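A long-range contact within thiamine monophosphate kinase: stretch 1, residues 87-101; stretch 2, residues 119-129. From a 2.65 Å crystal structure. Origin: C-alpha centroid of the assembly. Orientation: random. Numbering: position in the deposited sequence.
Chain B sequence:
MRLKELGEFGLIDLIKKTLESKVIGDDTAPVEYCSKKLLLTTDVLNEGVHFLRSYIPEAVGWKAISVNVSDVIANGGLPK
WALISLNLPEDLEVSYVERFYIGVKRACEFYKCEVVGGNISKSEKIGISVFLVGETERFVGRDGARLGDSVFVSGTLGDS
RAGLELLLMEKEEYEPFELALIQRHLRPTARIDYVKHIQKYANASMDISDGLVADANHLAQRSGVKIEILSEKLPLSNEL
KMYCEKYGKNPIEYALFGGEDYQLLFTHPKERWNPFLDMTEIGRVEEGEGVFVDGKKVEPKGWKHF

Stretch 1 (87-101) NLPEDLEVSYVERFY
Stretch 2 119-129: NISKSEKIGIS

The last two residues of a strand, Asn-87 and Leu-88, lie between two strands of the same partner stretch, parallel to 120-122 and antiparallel to 127-129. On the antiparallel side, Asn-87 and Gly-127 (CA-CA 4.7 Å) form a reciprocal pair: Asn-87 N to Gly-127 O and Gly-127 N to Asn-87 O, each 2.9 Å and 162°. On the parallel side, Leu-88 N donates to Ser-121 O (2.9 Å, 149°), and Ser-123 N donates weakly to Leu-88 O (3.0 Å, 130°). Extended torsions, -106/105 at Asn-87 and -119/140 at Leu-88, present these groups to both neighbours. Gly-127 (-123/122) suits its site: an ideal CB would lie a tight 3.3 Å from Asn-87 CB.

Pro-89, lacking an N-H to donate, begins a type I turn to Leu-92, closed by Leu-92 N to Pro-89 O (2.9 Å); Glu-93 occupies the N-cap position before the helix starting at Val-94. Turn and helix both contact Ile-126 (m, chi2 170°): its CG1 meets Pro-89 CD at 3.6 Å, and its CD1 meets Leu-92 CD1 at 3.9 Å. Ile-126 CD1 also sits over one Tyr-96 ring face, 4.2 Å from the centroid, 25° off the normal. One helical turn on, Phe-100 (t) brings CE1 within 3.4 Å of Ile-128 CD1. Leu-88 (m, t) places CD1 3.8 Å from Ile-120 CG2. Leu-88, Pro-89, Leu-92, Tyr-96, Phe-100, Ile-126 and Ile-128 are buried, their apolar groups suiting these carbon contacts. Together the stretches bury 736 Å².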

ATOM      1  N   ASN B  87       6.679   6.361  -6.205  1.00 51.94           N
ATOM      2  CA  ASN B  87       7.261   6.023  -7.501  1.00 52.54           C
ATOM      3  C   ASN B  87       7.698   7.387  -8.031  1.00 52.71           C
ATOM      4  O   ASN B  87       6.865   8.175  -8.469  1.00 53.57           O
ATOM      5  CB  ASN B  87       6.206   5.447  -8.448  1.00 52.65           C
ATOM      6  CG  ASN B  87       5.843   4.014  -8.135  1.00 53.35           C
ATOM      7  OD1 ASN B  87       5.030   3.414  -8.838  1.00 55.38           O
ATOM      8  ND2 ASN B  87       6.441   3.451  -7.087  1.00 54.43           N
ATOM      9  N   LEU B  88       8.993   7.669  -7.998  1.00 52.66           N
ATOM     10  CA  LEU B  88       9.477   8.969  -8.439  1.00 54.25           C
ATOM     11  C   LEU B  88      10.445   8.941  -9.616  1.00 55.78           C
ATOM     12  O   LEU B  88      11.305   8.068  -9.709  1.00 56.93           O
ATOM     13  CB  LEU B  88      10.159   9.676  -7.266  1.00 51.92           C
ATOM     14  CG  LEU B  88       9.359   9.718  -5.963  1.00 52.24           C
ATOM     15  CD1 LEU B  88      10.277   9.959  -4.764  1.00 50.99           C
ATOM     16  CD2 LEU B  88       8.311  10.785  -6.075  1.00 51.48           C
ATOM     17  N   PRO B  89      10.309   9.902 -10.543  1.00 57.43           N
ATOM     18  CA  PRO B  89      11.209   9.967 -11.705  1.00 58.37           C
ATOM     19  C   PRO B  89      12.567  10.443 -11.167  1.00 59.48           C
ATOM     20  O   PRO B  89      12.629  11.421 -10.416  1.00 57.74           O
ATOM     21  CB  PRO B  89      10.546  11.019 -12.598  1.00 57.31           C
ATOM     22  CG  PRO B  89       9.096  10.958 -12.201  1.00 57.09           C
ATOM     23  CD  PRO B  89       9.166  10.820 -10.709  1.00 57.37           C
ATOM     24  N   GLU B  90      13.647   9.768 -11.550  1.00 62.06           N
ATOM     25  CA  GLU B  90      14.983  10.125 -11.059  1.00 63.21           C
ATOM     26  C   GLU B  90      15.337  11.610 -11.255  1.00 61.14           C
ATOM     27  O   GLU B  90      16.168  12.157 -10.532  1.00 59.75           O
ATOM     28  CB  GLU B  90      16.063   9.225 -11.709  1.00 64.85           C
ATOM     29  CG  GLU B  90      16.430   9.614 -13.141  1.00 69.51           C
ATOM     30  CD  GLU B  90      17.497   8.702 -13.773  1.00 73.51           C
ATOM     31  OE1 GLU B  90      18.466   8.327 -13.065  1.00 75.35           O
ATOM     32  OE2 GLU B  90      17.383   8.377 -14.985  1.00 74.58           O
ATOM     33  N   ASP B  91      14.697  12.268 -12.216  1.00 60.37           N
ATOM     34  CA  ASP B  91      14.971  13.686 -12.474  1.00 60.93           C
ATOM     35  C   ASP B  91      14.001  14.638 -11.782  1.00 59.23           C
ATOM     36  O   ASP B  91      13.822  15.776 -12.207  1.00 59.48           O
ATOM     37  CB  ASP B  91      14.936  13.961 -13.973  1.00 63.20           C
ATOM     38  CG  ASP B  91      13.650  13.508 -14.601  1.00 66.03           C
ATOM     39  OD1 ASP B  91      13.194  12.401 -14.221  1.00 67.77           O
ATOM     40  OD2 ASP B  91      13.106  14.238 -15.471  1.00 67.48           O
ATOM     41  N   LEU B  92      13.373  14.165 -10.719  1.00 57.99           N
ATOM     42  CA  LEU B  92      12.443  14.988  -9.984  1.00 57.05           C
ATOM     43  C   LEU B  92      13.213  15.887  -9.012  1.00 57.41           C
ATOM     44  O   LEU B  92      14.232  15.473  -8.452  1.00 56.71           O
ATOM     45  CB  LEU B  92      11.467  14.105  -9.204  1.00 54.37           C
ATOM     46  CG  LEU B  92      10.345  14.909  -8.550  1.00 51.69           C
ATOM     47  CD1 LEU B  92       9.490  15.519  -9.642  1.00 51.70           C
ATOM     48  CD2 LEU B  92       9.510  14.031  -7.635  1.00 51.46           C
ATOM     49  N   GLU B  93      12.729  17.115  -8.824  1.00 56.98           N
ATOM     50  CA  GLU B  93      13.360  18.052  -7.902  1.00 56.32           C
ATOM     51  C   GLU B  93      13.245  17.520  -6.483  1.00 55.15           C
ATOM     52  O   GLU B  93      12.168  17.101  -6.053  1.00 56.60           O
ATOM     53  CB  GLU B  93      12.690  19.427  -7.960  1.00 58.84           C
ATOM     54  CG  GLU B  93      13.126  20.307  -9.107  1.00 61.42           C
ATOM     55  CD  GLU B  93      12.487  19.907 -10.415  1.00 65.12           C
ATOM     56  OE1 GLU B  93      11.779  18.863 -10.442  1.00 65.86           O
ATOM     57  OE2 GLU B  93      12.691  20.637 -11.418  1.00 65.93           O
ATOM     58  N   VAL B  94      14.346  17.542  -5.746  1.00 53.35           N
ATOM     59  CA  VAL B  94      14.324  17.048  -4.380  1.00 52.89           C
ATOM     60  C   VAL B  94      13.340  17.853  -3.539  1.00 52.27           C
ATOM     61  O   VAL B  94      12.718  17.328  -2.621  1.00 51.61           O
ATOM     62  CB  VAL B  94      15.716  17.144  -3.743  1.00 53.39           C
ATOM     63  CG1 VAL B  94      15.643  16.761  -2.295  1.00 53.74           C
ATOM     64  CG2 VAL B  94      16.688  16.254  -4.486  1.00 55.50           C
ATOM     65  N   SER B  95      13.218  19.133  -3.869  1.00 51.24           N
ATOM     66  CA  SER B  95      12.337  20.053  -3.166  1.00 49.35           C
ATOM     67  C   SER B  95      10.885  19.610  -3.295  1.00 48.73           C
ATOM     68  O   SER B  95      10.059  19.900  -2.428  1.00 47.40           O
ATOM     69  CB  SER B  95      12.521  21.473  -3.721  1.00 47.35           C
ATOM     70  OG  SER B  95      12.309  21.514  -5.122  1.00 46.79           O
ATOM     71  N   TYR B  96      10.587  18.897  -4.379  1.00 48.61           N
ATOM     72  CA  TYR B  96       9.240  18.399  -4.619  1.00 49.55           C
ATOM     73  C   TYR B  96       8.903  17.370  -3.564  1.00 48.59           C
ATOM     74  O   TYR B  96       7.843  17.401  -2.965  1.00 49.14           O
ATOM     75  CB  TYR B  96       9.119  17.721  -5.988  1.00 50.76           C
ATOM     76  CG  TYR B  96       7.696  17.321  -6.315  1.00 50.41           C
ATOM     77  CD1 TYR B  96       6.890  18.148  -7.095  1.00 51.35           C
ATOM     78  CD2 TYR B  96       7.131  16.165  -5.780  1.00 50.36           C
ATOM     79  CE1 TYR B  96       5.557  17.846  -7.334  1.00 52.77           C
ATOM     80  CE2 TYR B  96       5.790  15.853  -6.010  1.00 52.81           C
ATOM     81  CZ  TYR B  96       5.006  16.700  -6.789  1.00 52.04           C
ATOM     82  OH  TYR B  96       3.672  16.423  -7.011  1.00 51.39           O
ATOM     83  N   VAL B  97       9.822  16.442  -3.361  1.00 50.16           N
ATOM     84  CA  VAL B  97       9.646  15.383  -2.390  1.00 49.99           C
ATOM     85  C   VAL B  97       9.601  15.972  -0.986  1.00 50.90           C
ATOM     86  O   VAL B  97       8.753  15.594  -0.186  1.00 51.48           O
ATOM     87  CB  VAL B  97      10.791  14.339  -2.532  1.00 48.61           C
ATOM     88  CG1 VAL B  97      10.761  13.334  -1.398  1.00 48.33           C
ATOM     89  CG2 VAL B  97      10.652  13.622  -3.856  1.00 46.90           C
ATOM     90  N   GLU B  98      10.495  16.917  -0.703  1.00 53.11           N
ATOM     91  CA  GLU B  98      10.541  17.556   0.611  1.00 55.07           C
ATOM     92  C   GLU B  98       9.225  18.283   0.928  1.00 54.73           C
ATOM     93  O   GLU B  98       8.739  18.241   2.060  1.00 52.77           O
ATOM     94  CB  GLU B  98      11.697  18.561   0.692  1.00 57.14           C
ATOM     95  CG  GLU B  98      12.116  18.847   2.136  1.00 63.39           C
ATOM     96  CD  GLU B  98      13.062  20.042   2.289  1.00 67.25           C
ATOM     97  OE1 GLU B  98      14.125  20.068   1.615  1.00 67.38           O
ATOM     98  OE2 GLU B  98      12.741  20.951   3.102  1.00 68.95           O
ATOM     99  N   ARG B  99       8.662  18.955  -0.073  1.00 54.20           N
ATOM    100  CA  ARG B  99       7.420  19.678   0.119  1.00 53.19           C
ATOM    101  C   ARG B  99       6.254  18.719   0.212  1.00 51.83           C
ATOM    102  O   ARG B  99       5.265  18.993   0.889  1.00 51.45           O
ATOM    103  CB  ARG B  99       7.219  20.685  -1.007  1.00 53.53           C
ATOM    104  CG  ARG B  99       8.109  21.904  -0.837  1.00 56.48           C
ATOM    105  CD  ARG B  99       8.095  22.824  -2.041  1.00 59.97           C
ATOM    106  NE  ARG B  99       9.029  23.933  -1.848  1.00 63.53           N
ATOM    107  CZ  ARG B  99       8.677  25.178  -1.534  1.00 64.13           C
ATOM    108  NH1 ARG B  99       7.397  25.490  -1.384  1.00 65.34           N
ATOM    109  NH2 ARG B  99       9.608  26.111  -1.359  1.00 64.52           N
ATOM    110  N   PHE B 100       6.384  17.580  -0.454  1.00 49.95           N
ATOM    111  CA  PHE B 100       5.349  16.565  -0.428  1.00 49.69           C
ATOM    112  C   PHE B 100       5.218  16.039   1.000  1.00 49.52           C
ATOM    113  O   PHE B 100       4.113  15.942   1.545  1.00 50.12           O
ATOM    114  CB  PHE B 100       5.711  15.405  -1.362  1.00 47.89           C
ATOM    115  CG  PHE B 100       4.862  14.187  -1.157  1.00 45.16           C
ATOM    116  CD1 PHE B 100       3.615  14.088  -1.752  1.00 43.94           C
ATOM    117  CD2 PHE B 100       5.276  13.181  -0.299  1.00 45.35           C
ATOM    118  CE1 PHE B 100       2.784  13.006  -1.490  1.00 44.81           C
ATOM    119  CE2 PHE B 100       4.455  12.098  -0.030  1.00 46.07           C
ATOM    120  CZ  PHE B 100       3.206  12.011  -0.625  1.00 44.73           C
ATOM    121  N   TYR B 101       6.351  15.698   1.601  1.00 49.53           N
ATOM    122  CA  TYR B 101       6.353  15.169   2.958  1.00 52.58           C
ATOM    123  C   TYR B 101       6.015  16.180   4.055  1.00 52.77           C
ATOM    124  O   TYR B 101       5.664  15.795   5.171  1.00 51.54           O
ATOM    125  CB  TYR B 101       7.687  14.478   3.233  1.00 54.74           C
ATOM    126  CG  TYR B 101       7.728  13.087   2.644  1.00 55.53           C
ATOM    127  CD1 TYR B 101       6.910  12.085   3.155  1.00 55.43           C
ATOM    128  CD2 TYR B 101       8.544  12.789   1.555  1.00 56.91           C
ATOM    129  CE1 TYR B 101       6.899  10.822   2.602  1.00 58.76           C
ATOM    130  CE2 TYR B 101       8.545  11.526   0.984  1.00 57.90           C
ATOM    131  CZ  TYR B 101       7.724  10.538   1.512  1.00 59.75           C
ATOM    132  OH  TYR B 101       7.747   9.259   0.970  1.00 61.21           O
ATOM    133  N   ASN B 119       8.619   2.772   0.901  1.00 65.97           N
ATOM    134  CA  ASN B 119       9.835   2.625   0.115  1.00 65.94           C
ATOM    135  C   ASN B 119       9.755   3.507  -1.111  1.00 64.72           C
ATOM    136  O   ASN B 119       8.691   4.040  -1.443  1.00 65.83           O
ATOM    137  CB  ASN B 119      10.046   1.176  -0.359  1.00 67.73           C
ATOM    138  CG  ASN B 119       9.043   0.754  -1.433  1.00 66.61           C
ATOM    139  OD1 ASN B 119       8.737   1.515  -2.367  1.00 66.41           O
ATOM    140  ND2 ASN B 119       8.538  -0.473  -1.309  1.00 66.99           N
ATOM    141  N   ILE B 120      10.877   3.638  -1.807  1.00 62.03           N
ATOM    142  CA  ILE B 120      10.891   4.449  -2.998  1.00 59.61           C
ATOM    143  C   ILE B 120      11.383   3.623  -4.175  1.00 59.62           C
ATOM    144  O   ILE B 120      12.185   2.713  -4.020  1.00 59.27           O
ATOM    145  CB  ILE B 120      11.729   5.698  -2.758  1.00 57.22           C
ATOM    146  CG1 ILE B 120      11.130   6.463  -1.574  1.00 55.19           C
ATOM    147  CG2 ILE B 120      11.736   6.570  -3.989  1.00 57.38           C
ATOM    148  CD1 ILE B 120      11.801   7.780  -1.284  1.00 55.83           C
ATOM    149  N   SER B 121      10.849   3.921  -5.352  1.00 60.44           N
ATOM    150  CA  SER B 121      11.190   3.207  -6.567  1.00 60.67           C
ATOM    151  C   SER B 121      11.243   4.183  -7.745  1.00 61.20           C
ATOM    152  O   SER B 121      10.442   5.124  -7.803  1.00 61.50           O
ATOM    153  CB  SER B 121      10.132   2.141  -6.822  1.00 61.13           C
ATOM    154  OG  SER B 121      10.384   1.451  -8.037  1.00 64.19           O
ATOM    155  N   LYS B 122      12.179   3.970  -8.675  1.00 61.22           N
ATOM    156  CA  LYS B 122      12.304   4.857  -9.831  1.00 60.75           C
ATOM    157  C   LYS B 122      11.096   4.651 -10.714  1.00 60.80           C
ATOM    158  O   LYS B 122      10.538   3.560 -10.757  1.00 61.93           O
ATOM    159  CB  LYS B 122      13.588   4.576 -10.630  1.00 62.12           C
ATOM    160  CG  LYS B 122      13.602   3.285 -11.467  1.00 63.85           C
ATOM    161  CD  LYS B 122      14.806   3.241 -12.452  1.00 65.08           C
ATOM    162  CE  LYS B 122      15.002   1.829 -13.078  1.00 65.30           C
ATOM    163  NZ  LYS B 122      14.852   1.789 -14.573  1.00 65.55           N
ATOM    164  N   SER B 123      10.686   5.688 -11.426  1.00 60.45           N
ATOM    165  CA  SER B 123       9.518   5.571 -12.275  1.00 61.58           C
ATOM    166  C   SER B 123       9.462   6.677 -13.308  1.00 62.40           C
ATOM    167  O   SER B 123       9.896   7.806 -13.069  1.00 63.75           O
ATOM    168  CB  SER B 123       8.256   5.621 -11.411  1.00 63.91           C
ATOM    169  OG  SER B 123       7.531   4.399 -11.479  1.00 66.23           O
ATOM    170  N   GLU B 124       8.904   6.372 -14.464  1.00 63.06           N
ATOM    171  CA  GLU B 124       8.820   7.389 -15.495  1.00 64.24           C
ATOM    172  C   GLU B 124       7.950   8.554 -14.984  1.00 63.44           C
ATOM    173  O   GLU B 124       8.223   9.717 -15.289  1.00 63.06           O
ATOM    174  CB  GLU B 124       8.252   6.769 -16.781  1.00 66.10           C
ATOM    175  CG  GLU B 124       8.406   7.644 -18.031  1.00 70.82           C
ATOM    176  CD  GLU B 124       9.853   7.772 -18.528  1.00 71.89           C
ATOM    177  OE1 GLU B 124      10.370   6.815 -19.166  1.00 72.32           O
ATOM    178  OE2 GLU B 124      10.468   8.837 -18.271  1.00 72.71           O
ATOM    179  N   LYS B 125       6.926   8.240 -14.188  1.00 62.71           N
ATOM    180  CA  LYS B 125       6.023   9.268 -13.637  1.00 61.58           C
ATOM    181  C   LYS B 125       5.745   9.135 -12.112  1.00 59.57           C
ATOM    182  O   LYS B 125       5.950   8.069 -11.508  1.00 60.08           O
ATOM    183  CB  LYS B 125       4.692   9.263 -14.410  1.00 61.83           C
ATOM    184  CG  LYS B 125       4.747   9.907 -15.795  1.00 62.10           C
ATOM    185  CD  LYS B 125       5.115  11.379 -15.691  1.00 64.46           C
ATOM    186  CE  LYS B 125       5.140  12.081 -17.051  1.00 65.34           C
ATOM    187  NZ  LYS B 125       3.808  12.099 -17.722  1.00 65.78           N
ATOM    188  N   ILE B 126       5.278  10.220 -11.496  1.00 55.75           N
ATOM    189  CA  ILE B 126       4.997  10.207 -10.063  1.00 53.22           C
ATOM    190  C   ILE B 126       3.762   9.372  -9.718  1.00 52.77           C
ATOM    191  O   ILE B 126       2.649   9.646 -10.173  1.00 52.22           O
ATOM    192  CB  ILE B 126       4.811  11.640  -9.503  1.00 52.31           C
ATOM    193  CG1 ILE B 126       6.074  12.467  -9.756  1.00 52.34           C
ATOM    194  CG2 ILE B 126       4.536  11.582  -8.007  1.00 52.71           C
ATOM    195  CD1 ILE B 126       5.934  13.978  -9.466  1.00 52.32           C
ATOM    196  N   GLY B 127       3.984   8.328  -8.931  1.00 52.24           N
ATOM    197  CA  GLY B 127       2.902   7.467  -8.508  1.00 50.09           C
ATOM    198  C   GLY B 127       2.917   7.478  -6.993  1.00 48.15           C
ATOM    199  O   GLY B 127       3.934   7.146  -6.392  1.00 45.48           O
ATOM    200  N   ILE B 128       1.808   7.882  -6.379  1.00 46.44           N
ATOM    201  CA  ILE B 128       1.719   7.923  -4.931  1.00 45.94           C
ATOM    202  C   ILE B 128       0.740   6.856  -4.479  1.00 46.10           C
ATOM    203  O   ILE B 128      -0.407   6.835  -4.911  1.00 47.31           O
ATOM    204  CB  ILE B 128       1.253   9.303  -4.424  1.00 45.44           C
ATOM    205  CG1 ILE B 128       2.158  10.398  -4.984  1.00 45.96           C
ATOM    206  CG2 ILE B 128       1.330   9.345  -2.913  1.00 46.31           C
ATOM    207  CD1 ILE B 128       1.795  11.784  -4.544  1.00 48.33           C
ATOM    208  N   SER B 129       1.207   5.965  -3.613  1.00 45.65           N
ATOM    209  CA  SER B 129       0.384   4.880  -3.110  1.00 47.87           C
ATOM    210  C   SER B 129       0.454   4.900  -1.591  1.00 48.49           C
ATOM    211  O   SER B 129       1.515   4.692  -1.008  1.00 49.13           O
ATOM    212  CB  SER B 129       0.899   3.548  -3.669  1.00 49.05           C
ATOM    213  OG  SER B 129       0.104   2.455  -3.255  1.00 50.92           O
TER